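Local coordinates for endoribonuclease YbeY (Aquifex aeolicus, PDB 1OZ9), which probably cleaves single-stranded RNA as a zinc-dependent endonuclease, in maturation of the 16S rRNA 3' end and quality control of 70S ribosomes, at residues A[28-36]-A[138-146]; A[66-74]-A[112-120]. All coordinates share one frame; numbering follows the deposited sequence.

Two contacts, one nested inside the other, join helices 22-35, 105-120 and 129-147 and the edge strand of the sheet. From the N terminus, the chain passes through strand 10-15 into helix 22-35, which opens contact 1 (28-36). It then crosses strand 41-48 and helix 50-61 to reach edge strand 69-78, where contact 2 begins (66-74). After the hairpin partner 81-90 and helix 91-101, helix 105-120 closes contact 2 (112-120), joining the edge of the sheet to the helix packed on it. The last helix, 129-147, closes contact 1 (138-146). Helix 105-120 also bridges the two: Ile117 packs on Ala32 and Leu36, and Val114 on Val142.

Contact 1 (A[28-36]-A[138-146]); sequences WAELALSAL and LENYVLSKL
The ring of Tyr141 meets Ala35 at its edge: the backbone O of Ala35 lies in the ring plane, 3.6 Å from CE2 of Tyr141. Over one face of that ring, offset toward its rim, sits CG of Lys145, one helical turn on. At the other end of the interface CD2 of Leu146 comes obliquely to the indole of Trp28 and lies 3.8 Å from the backbone O of Trp28. These contacts illustrate helix-helix packing by apolar side chains, here between helix 22-35 and the C-terminal helix 129-147; the axes of 28-35 and 138-146 run at 122° and approach to 9.3 Å. Small residues allow the approach. CB of Ala35 rests on CB and CG of Lys145, whose CG stands anti to the carbonyl carbon (chi1 -69°), while CB of Ala32 meets CG1 of Val142 at 3.8 Å. Leu146 sets CD1 against the backbone N of Ala32 and, at 3.9 Å, CB of Leu31. Helix 105-120 covers the inner side, taking contacts from Trp28, Leu36 and Val142. Just past the end of helix 22-35, Leu36 crosses Val142 at about a right angle, its CD2 3.7 Å from CG2 of Val142. The same CD2 of Leu36 lies 3.9 Å from CD2 of Leu138.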
loop_
_atom_site.group_PDB
_atom_site.type_symbol
_atom_site.label_atom_id
_atom_site.label_comp_id
_atom_site.label_asym_id
_atom_site.label_seq_id
_atom_site.Cartn_x
_atom_site.Cartn_y
_atom_site.Cartn_z
ATOM N N TRP A 28 -10.021 0.162 4.570
ATOM C CA TRP A 28 -8.905 1.116 4.653
ATOM C C TRP A 28 -8.527 1.603 3.257
ATOM O O TRP A 28 -8.340 2.798 3.033
ATOM C CB TRP A 28 -7.658 0.483 5.283
ATOM C CG TRP A 28 -7.838 0.213 6.738
ATOM C CD1 TRP A 28 -8.587 0.921 7.613
ATOM C CD2 TRP A 28 -7.262 -0.850 7.472
ATOM N NE1 TRP A 28 -8.489 0.386 8.879
ATOM C CE2 TRP A 28 -7.702 -0.728 8.809
ATOM C CE3 TRP A 28 -6.413 -1.903 7.140
ATOM C CZ2 TRP A 28 -7.326 -1.622 9.807
ATOM C CZ3 TRP A 28 -6.032 -2.781 8.144
ATOM C CH2 TRP A 28 -6.493 -2.636 9.449
ATOM N N ALA A 29 -8.415 0.659 2.327
ATOM C CA ALA A 29 -8.056 1.007 0.958
ATOM C C ALA A 29 -9.122 1.913 0.315
ATOM O O ALA A 29 -8.763 2.922 -0.329
ATOM C CB ALA A 29 -7.814 -0.237 0.127
ATOM N N GLU A 30 -10.403 1.575 0.489
ATOM C CA GLU A 30 -11.480 2.408 -0.058
ATOM C C GLU A 30 -11.501 3.798 0.591
ATOM O O GLU A 30 -11.682 4.821 -0.113
ATOM C CB GLU A 30 -12.853 1.725 0.083
ATOM C CG GLU A 30 -12.972 0.458 -0.772
ATOM C CD GLU A 30 -14.312 -0.233 -0.605
ATOM O OE1 GLU A 30 -14.933 -0.062 0.469
ATOM O OE2 GLU A 30 -14.752 -0.930 -1.551
ATOM N N LEU A 31 -11.277 3.853 1.904
ATOM C CA LEU A 31 -11.257 5.133 2.576
ATOM C C LEU A 31 -10.072 5.983 2.100
ATOM O O LEU A 31 -10.196 7.190 1.983
ATOM C CB LEU A 31 -11.189 4.987 4.086
ATOM C CG LEU A 31 -12.472 4.480 4.742
ATOM C CD1 LEU A 31 -12.189 4.160 6.215
ATOM C CD2 LEU A 31 -13.666 5.460 4.564
ATOM N N ALA A 32 -8.925 5.355 1.896
ATOM C CA ALA A 32 -7.739 6.086 1.403
ATOM C C ALA A 32 -7.999 6.657 -0.005
ATOM O O ALA A 32 -7.700 7.825 -0.273
ATOM C CB ALA A 32 -6.521 5.159 1.361
ATOM N N LEU A 33 -8.558 5.831 -0.891
ATOM C CA LEU A 33 -8.866 6.292 -2.243
ATOM C C LEU A 33 -9.846 7.444 -2.207
ATOM O O LEU A 33 -9.673 8.435 -2.940
ATOM C CB LEU A 33 -9.355 5.144 -3.154
ATOM C CG LEU A 33 -8.314 4.072 -3.500
ATOM C CD1 LEU A 33 -8.942 2.922 -4.332
ATOM C CD2 LEU A 33 -7.022 4.595 -4.222
ATOM N N SER A 34 -10.851 7.350 -1.333
ATOM C CA SER A 34 -11.813 8.428 -1.169
ATOM C C SER A 34 -11.188 9.696 -0.578
ATOM O O SER A 34 -11.535 10.807 -0.981
ATOM C CB SER A 34 -13.041 7.961 -0.348
ATOM O OG SER A 34 -13.904 9.052 -0.058
ATOM N N ALA A 35 -10.264 9.557 0.363
ATOM C CA ALA A 35 -9.640 10.743 0.959
ATOM C C ALA A 35 -8.786 11.403 -0.110
ATOM O O ALA A 35 -8.585 12.619 -0.112
ATOM C CB ALA A 35 -8.780 10.352 2.138
ATOM N N LEU A 36 -8.325 10.595 -1.057
ATOM C CA LEU A 36 -7.515 11.121 -2.137
ATOM C C LEU A 36 -8.355 11.706 -3.306
ATOM O O LEU A 36 -7.803 12.196 -4.285
ATOM C CB LEU A 36 -6.543 10.055 -2.616
ATOM C CG LEU A 36 -5.408 9.750 -1.649
ATOM C CD1 LEU A 36 -4.802 8.353 -1.905
ATOM C CD2 LEU A 36 -4.313 10.792 -1.742
ATOM N N LEU A 138 1.224 14.099 2.064
ATOM C CA LEU A 138 0.073 13.348 1.540
ATOM C C LEU A 138 -0.256 12.114 2.379
ATOM O O LEU A 138 -1.411 11.803 2.674
ATOM C CB LEU A 138 0.309 12.931 0.084
ATOM C CG LEU A 138 -0.966 12.489 -0.622
ATOM C CD1 LEU A 138 -1.953 13.660 -0.553
ATOM C CD2 LEU A 138 -0.669 12.133 -2.069
ATOM N N GLU A 139 0.779 11.401 2.790
ATOM C CA GLU A 139 0.596 10.231 3.605
ATOM C C GLU A 139 -0.040 10.601 4.964
ATOM O O GLU A 139 -0.976 9.938 5.439
ATOM C CB GLU A 139 1.969 9.607 3.790
ATOM C CG GLU A 139 2.002 8.363 4.638
ATOM C CD GLU A 139 3.396 7.776 4.702
ATOM O OE1 GLU A 139 4.351 8.555 4.913
ATOM O OE2 GLU A 139 3.537 6.547 4.546
ATOM N N ASN A 140 0.498 11.654 5.586
ATOM C CA ASN A 140 -0.051 12.157 6.839
ATOM C C ASN A 140 -1.519 12.584 6.689
ATOM O O ASN A 140 -2.363 12.200 7.490
ATOM C CB ASN A 140 0.825 13.279 7.379
ATOM C CG ASN A 140 2.059 12.739 8.060
ATOM O OD1 ASN A 140 2.170 11.544 8.254
ATOM N ND2 ASN A 140 2.978 13.604 8.431
ATOM N N TYR A 141 -1.825 13.327 5.629
ATOM C CA TYR A 141 -3.221 13.695 5.365
ATOM C C TYR A 141 -4.138 12.467 5.286
ATOM O O TYR A 141 -5.201 12.447 5.897
ATOM C CB TYR A 141 -3.327 14.512 4.078
ATOM C CG TYR A 141 -4.749 14.873 3.653
ATOM C CD1 TYR A 141 -5.395 15.973 4.207
ATOM C CD2 TYR A 141 -5.436 14.115 2.706
ATOM C CE1 TYR A 141 -6.680 16.318 3.828
ATOM C CE2 TYR A 141 -6.736 14.465 2.308
ATOM C CZ TYR A 141 -7.345 15.563 2.878
ATOM O OH TYR A 141 -8.632 15.934 2.517
ATOM N N VAL A 142 -3.743 11.450 4.530
ATOM C CA VAL A 142 -4.598 10.277 4.359
ATOM C C VAL A 142 -4.759 9.552 5.700
ATOM O O VAL A 142 -5.875 9.178 6.092
ATOM C CB VAL A 142 -4.043 9.340 3.286
ATOM C CG1 VAL A 142 -4.825 8.036 3.266
ATOM C CG2 VAL A 142 -4.098 10.045 1.913
ATOM N N LEU A 143 -3.650 9.397 6.415
ATOM C CA LEU A 143 -3.701 8.770 7.734
ATOM C C LEU A 143 -4.669 9.526 8.645
ATOM O O LEU A 143 -5.456 8.910 9.361
ATOM C CB LEU A 143 -2.311 8.712 8.372
ATOM C CG LEU A 143 -1.346 7.703 7.728
ATOM C CD1 LEU A 143 0.111 7.964 8.196
ATOM C CD2 LEU A 143 -1.775 6.286 8.038
ATOM N N SER A 144 -4.624 10.857 8.611
ATOM C CA SER A 144 -5.515 11.636 9.449
ATOM C C SER A 144 -6.986 11.368 9.088
ATOM O O SER A 144 -7.870 11.401 9.951
ATOM C CB SER A 144 -5.187 13.130 9.361
ATOM O OG SER A 144 -5.654 13.681 8.146
ATOM N N LYS A 145 -7.239 11.089 7.815
ATOM C CA LYS A 145 -8.599 10.827 7.363
ATOM C C LYS A 145 -9.080 9.435 7.761
ATOM O O LYS A 145 -10.294 9.197 7.863
ATOM C CB LYS A 145 -8.700 10.994 5.843
ATOM C CG LYS A 145 -8.562 12.423 5.369
ATOM C CD LYS A 145 -9.864 13.203 5.548
ATOM C CE LYS A 145 -9.575 14.668 5.758
ATOM N NZ LYS A 145 -10.821 15.499 5.914
ATOM N N LEU A 146 -8.140 8.514 7.956
ATOM C CA LEU A 146 -8.465 7.157 8.381
ATOM C C LEU A 146 -8.501 7.057 9.916
ATOM O O LEU A 146 -9.020 6.092 10.474
ATOM C CB LEU A 146 -7.477 6.147 7.786
ATOM C CG LEU A 146 -7.793 5.557 6.394
ATOM C CD1 LEU A 146 -7.937 6.623 5.348
ATOM C CD2 LEU A 146 -6.732 4.555 5.994
#

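Contact 2 (A[66-74]-A[112-120]); sequences PTDVLSFPM and LIVHGIVHL
Val69 and Leu112 run antiparallel alongside one another, CG1 of Val69 3.7 Å from CD2 of Leu112, and so begin the tight, buried half of a strand-on-helix contact. With its first torsion at 58°, Val69 turns CG1 toward Leu112 and the ring of His115, whose CD2 it meets obliquely at 3.9 Å, and sends its other methyl, CG2, onto the helix backbone, 4.1 Å from CA of Gly116. Gly116 has no side chain to hold the strand off, and here the backbones come closest, the CA atoms of Ser71 and Gly116 lying 5.5 Å apart; residues 69-73 run at 31° to helix segment 112-120. Asp68 lies across Leu112, its OD2 3.5 Å from CD2 of Leu112 and weakly hydrogen-bonded by NE2 of Gln97, while its OD1 takes a weak bond from the N of Val69. Toward the other end Ser71, His119 and Leu120 are partly exposed. OG of Ser71 lies 3.3 Å from CB of His119, and Leu120 lays CD2 against the Phe72-Pro73 peptide, 3.6 Å from N of Pro73, an exposed residue. His115, His119 and His125, the predicted zinc ligands, have the His spacing of the HExxHxxGxxH zinc motif, though Gly116 stands where those enzymes have the glutamate. Glu139 of the last helix holds ND1 of His115 by a hydrogen bond with OE2, a probable second-shell contact that would restrain the ring's rotation. NE2 of His115 lies 3.2 Å from NE2 of His119, consistent with both, together with His125, converging on one zinc ion.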
loop_
_atom_site.group_PDB
_atom_site.type_symbol
_atom_site.label_atom_id
_atom_site.label_comp_id
_atom_site.label_asym_id
_atom_site.label_seq_id
_atom_site.Cartn_x
_atom_site.Cartn_y
_atom_site.Cartn_z
ATOM N N PRO A 66 13.732 -9.456 1.583
ATOM C CA PRO A 66 12.326 -9.157 1.868
ATOM C C PRO A 66 12.194 -7.680 2.182
ATOM O O PRO A 66 13.216 -7.019 2.397
ATOM C CB PRO A 66 12.033 -9.966 3.133
ATOM C CG PRO A 66 13.236 -10.862 3.332
ATOM C CD PRO A 66 14.393 -10.212 2.664
ATOM N N THR A 67 10.969 -7.173 2.169
ATOM C CA THR A 67 10.697 -5.795 2.544
ATOM C C THR A 67 9.258 -5.707 3.044
ATOM O O THR A 67 8.544 -6.720 3.051
ATOM C CB THR A 67 10.973 -4.833 1.365
ATOM O OG1 THR A 67 10.859 -3.486 1.830
ATOM C CG2 THR A 67 9.866 -4.957 0.289
ATOM N N ASP A 68 8.818 -4.541 3.499
ATOM C CA ASP A 68 7.444 -4.429 4.011
ATOM C C ASP A 68 6.362 -4.215 2.941
ATOM O O ASP A 68 5.273 -4.845 2.974
ATOM C CB ASP A 68 7.337 -3.339 5.074
ATOM C CG ASP A 68 7.968 -2.008 4.650
ATOM O OD1 ASP A 68 8.469 -1.854 3.492
ATOM O OD2 ASP A 68 8.042 -1.056 5.479
ATOM N N VAL A 69 6.638 -3.337 1.986
ATOM C CA VAL A 69 5.620 -3.064 0.978
ATOM C C VAL A 69 6.274 -2.701 -0.362
ATOM O O VAL A 69 7.305 -2.027 -0.397
ATOM C CB VAL A 69 4.709 -1.889 1.461
ATOM C CG1 VAL A 69 5.543 -0.594 1.749
ATOM C CG2 VAL A 69 3.492 -1.612 0.508
ATOM N N LEU A 70 5.663 -3.139 -1.456
ATOM C CA LEU A 70 6.095 -2.737 -2.777
ATOM C C LEU A 70 4.871 -2.268 -3.552
ATOM O O LEU A 70 3.774 -2.816 -3.378
ATOM C CB LEU A 70 6.781 -3.885 -3.497
ATOM C CG LEU A 70 8.162 -4.293 -2.941
ATOM C CD1 LEU A 70 8.638 -5.536 -3.665
ATOM C CD2 LEU A 70 9.207 -3.208 -3.112
ATOM N N SER A 71 5.034 -1.257 -4.393
ATOM C CA SER A 71 3.905 -0.815 -5.210
ATOM C C SER A 71 4.237 -0.939 -6.702
ATOM O O SER A 71 5.357 -0.604 -7.125
ATOM C CB SER A 71 3.604 0.649 -4.871
ATOM O OG SER A 71 4.679 1.403 -5.432
ATOM N N PHE A 72 3.278 -1.401 -7.507
ATOM C CA PHE A 72 3.517 -1.644 -8.931
ATOM C C PHE A 72 2.486 -0.921 -9.794
ATOM O O PHE A 72 1.354 -1.376 -9.885
ATOM C CB PHE A 72 3.413 -3.149 -9.232
ATOM C CG PHE A 72 4.336 -3.998 -8.400
ATOM C CD1 PHE A 72 3.907 -4.556 -7.218
ATOM C CD2 PHE A 72 5.641 -4.181 -8.771
ATOM C CE1 PHE A 72 4.774 -5.304 -6.426
ATOM C CE2 PHE A 72 6.508 -4.947 -7.985
ATOM C CZ PHE A 72 6.063 -5.516 -6.830
ATOM N N PRO A 73 2.853 0.196 -10.418
ATOM C CA PRO A 73 1.907 0.923 -11.279
ATOM C C PRO A 73 1.578 0.179 -12.548
ATOM O O PRO A 73 2.441 -0.469 -13.144
ATOM C CB PRO A 73 2.673 2.204 -11.634
ATOM C CG PRO A 73 4.117 1.781 -11.581
ATOM C CD PRO A 73 4.156 0.888 -10.328
ATOM N N MET A 74 0.316 0.271 -12.959
ATOM C CA MET A 74 -0.139 -0.317 -14.196
ATOM C C MET A 74 -0.516 0.898 -15.045
ATOM O O MET A 74 0.314 1.439 -15.813
ATOM C CB MET A 74 -1.352 -1.214 -13.945
ATOM C CG MET A 74 -1.025 -2.501 -13.204
ATOM S SD MET A 74 0.073 -3.649 -14.132
ATOM C CE MET A 74 1.101 -4.257 -12.836
ATOM N N LEU A 112 0.923 0.670 5.968
ATOM C CA LEU A 112 1.612 0.207 4.789
ATOM C C LEU A 112 0.715 0.330 3.561
ATOM O O LEU A 112 1.206 0.579 2.462
ATOM C CB LEU A 112 2.081 -1.249 4.961
ATOM C CG LEU A 112 3.281 -1.393 5.914
ATOM C CD1 LEU A 112 3.538 -2.845 6.251
ATOM C CD2 LEU A 112 4.589 -0.754 5.345
ATOM N N ILE A 113 -0.591 0.129 3.732
ATOM C CA ILE A 113 -1.515 0.326 2.602
ATOM C C ILE A 113 -1.466 1.762 2.131
ATOM O O ILE A 113 -1.376 2.037 0.937
ATOM C CB ILE A 113 -2.940 -0.006 3.037
ATOM C CG1 ILE A 113 -3.084 -1.519 3.133
ATOM C CG2 ILE A 113 -3.981 0.543 2.025
ATOM C CD1 ILE A 113 -4.334 -1.963 3.909
ATOM N N VAL A 114 -1.517 2.693 3.075
ATOM C CA VAL A 114 -1.449 4.125 2.726
ATOM C C VAL A 114 -0.116 4.425 2.079
ATOM O O VAL A 114 -0.055 5.093 1.031
ATOM C CB VAL A 114 -1.681 4.994 3.982
ATOM C CG1 VAL A 114 -1.522 6.509 3.690
ATOM C CG2 VAL A 114 -3.101 4.695 4.517
ATOM N N HIS A 115 0.955 3.914 2.673
ATOM C CA HIS A 115 2.282 4.177 2.119
ATOM C C HIS A 115 2.330 3.671 0.666
ATOM O O HIS A 115 2.812 4.368 -0.235
ATOM C CB HIS A 115 3.335 3.482 2.976
ATOM C CG HIS A 115 4.742 3.866 2.642
ATOM N ND1 HIS A 115 5.369 4.961 3.205
ATOM C CD2 HIS A 115 5.648 3.291 1.815
ATOM C CE1 HIS A 115 6.608 5.034 2.748
ATOM N NE2 HIS A 115 6.798 4.043 1.893
ATOM N N GLY A 116 1.815 2.465 0.437
ATOM C CA GLY A 116 1.830 1.882 -0.905
ATOM C C GLY A 116 1.009 2.675 -1.924
ATOM O O GLY A 116 1.418 2.860 -3.079
ATOM N N ILE A 117 -0.155 3.157 -1.489
ATOM C CA ILE A 117 -1.034 3.899 -2.385
ATOM C C ILE A 117 -0.364 5.190 -2.792
ATOM O O ILE A 117 -0.416 5.571 -3.966
ATOM C CB ILE A 117 -2.390 4.170 -1.738
ATOM C CG1 ILE A 117 -3.147 2.849 -1.635
ATOM C CG2 ILE A 117 -3.231 5.184 -2.584
ATOM C CD1 ILE A 117 -4.435 2.941 -0.871
ATOM N N VAL A 118 0.234 5.888 -1.838
ATOM C CA VAL A 118 0.894 7.150 -2.167
ATOM C C VAL A 118 2.030 6.938 -3.183
ATOM O O VAL A 118 2.211 7.740 -4.115
ATOM C CB VAL A 118 1.420 7.870 -0.886
ATOM C CG1 VAL A 118 2.200 9.176 -1.260
ATOM C CG2 VAL A 118 0.225 8.161 0.071
ATOM N N HIS A 119 2.778 5.849 -3.026
ATOM C CA HIS A 119 3.821 5.508 -3.989
ATOM C C HIS A 119 3.193 5.288 -5.347
ATOM O O HIS A 119 3.762 5.659 -6.380
ATOM C CB HIS A 119 4.524 4.204 -3.618
ATOM C CG HIS A 119 5.738 4.396 -2.780
ATOM N ND1 HIS A 119 6.940 4.818 -3.296
ATOM C CD2 HIS A 119 5.931 4.224 -1.448
ATOM C CE1 HIS A 119 7.828 4.904 -2.318
ATOM N NE2 HIS A 119 7.241 4.540 -1.187
ATOM N N LEU A 120 2.033 4.643 -5.347
ATOM C CA LEU A 120 1.361 4.308 -6.608
ATOM C C LEU A 120 0.898 5.537 -7.369
ATOM O O LEU A 120 0.739 5.491 -8.594
ATOM C CB LEU A 120 0.119 3.452 -6.350
ATOM C CG LEU A 120 0.104 1.959 -6.578
ATOM C CD1 LEU A 120 -1.367 1.484 -6.579
ATOM C CD2 LEU A 120 0.760 1.594 -7.882
#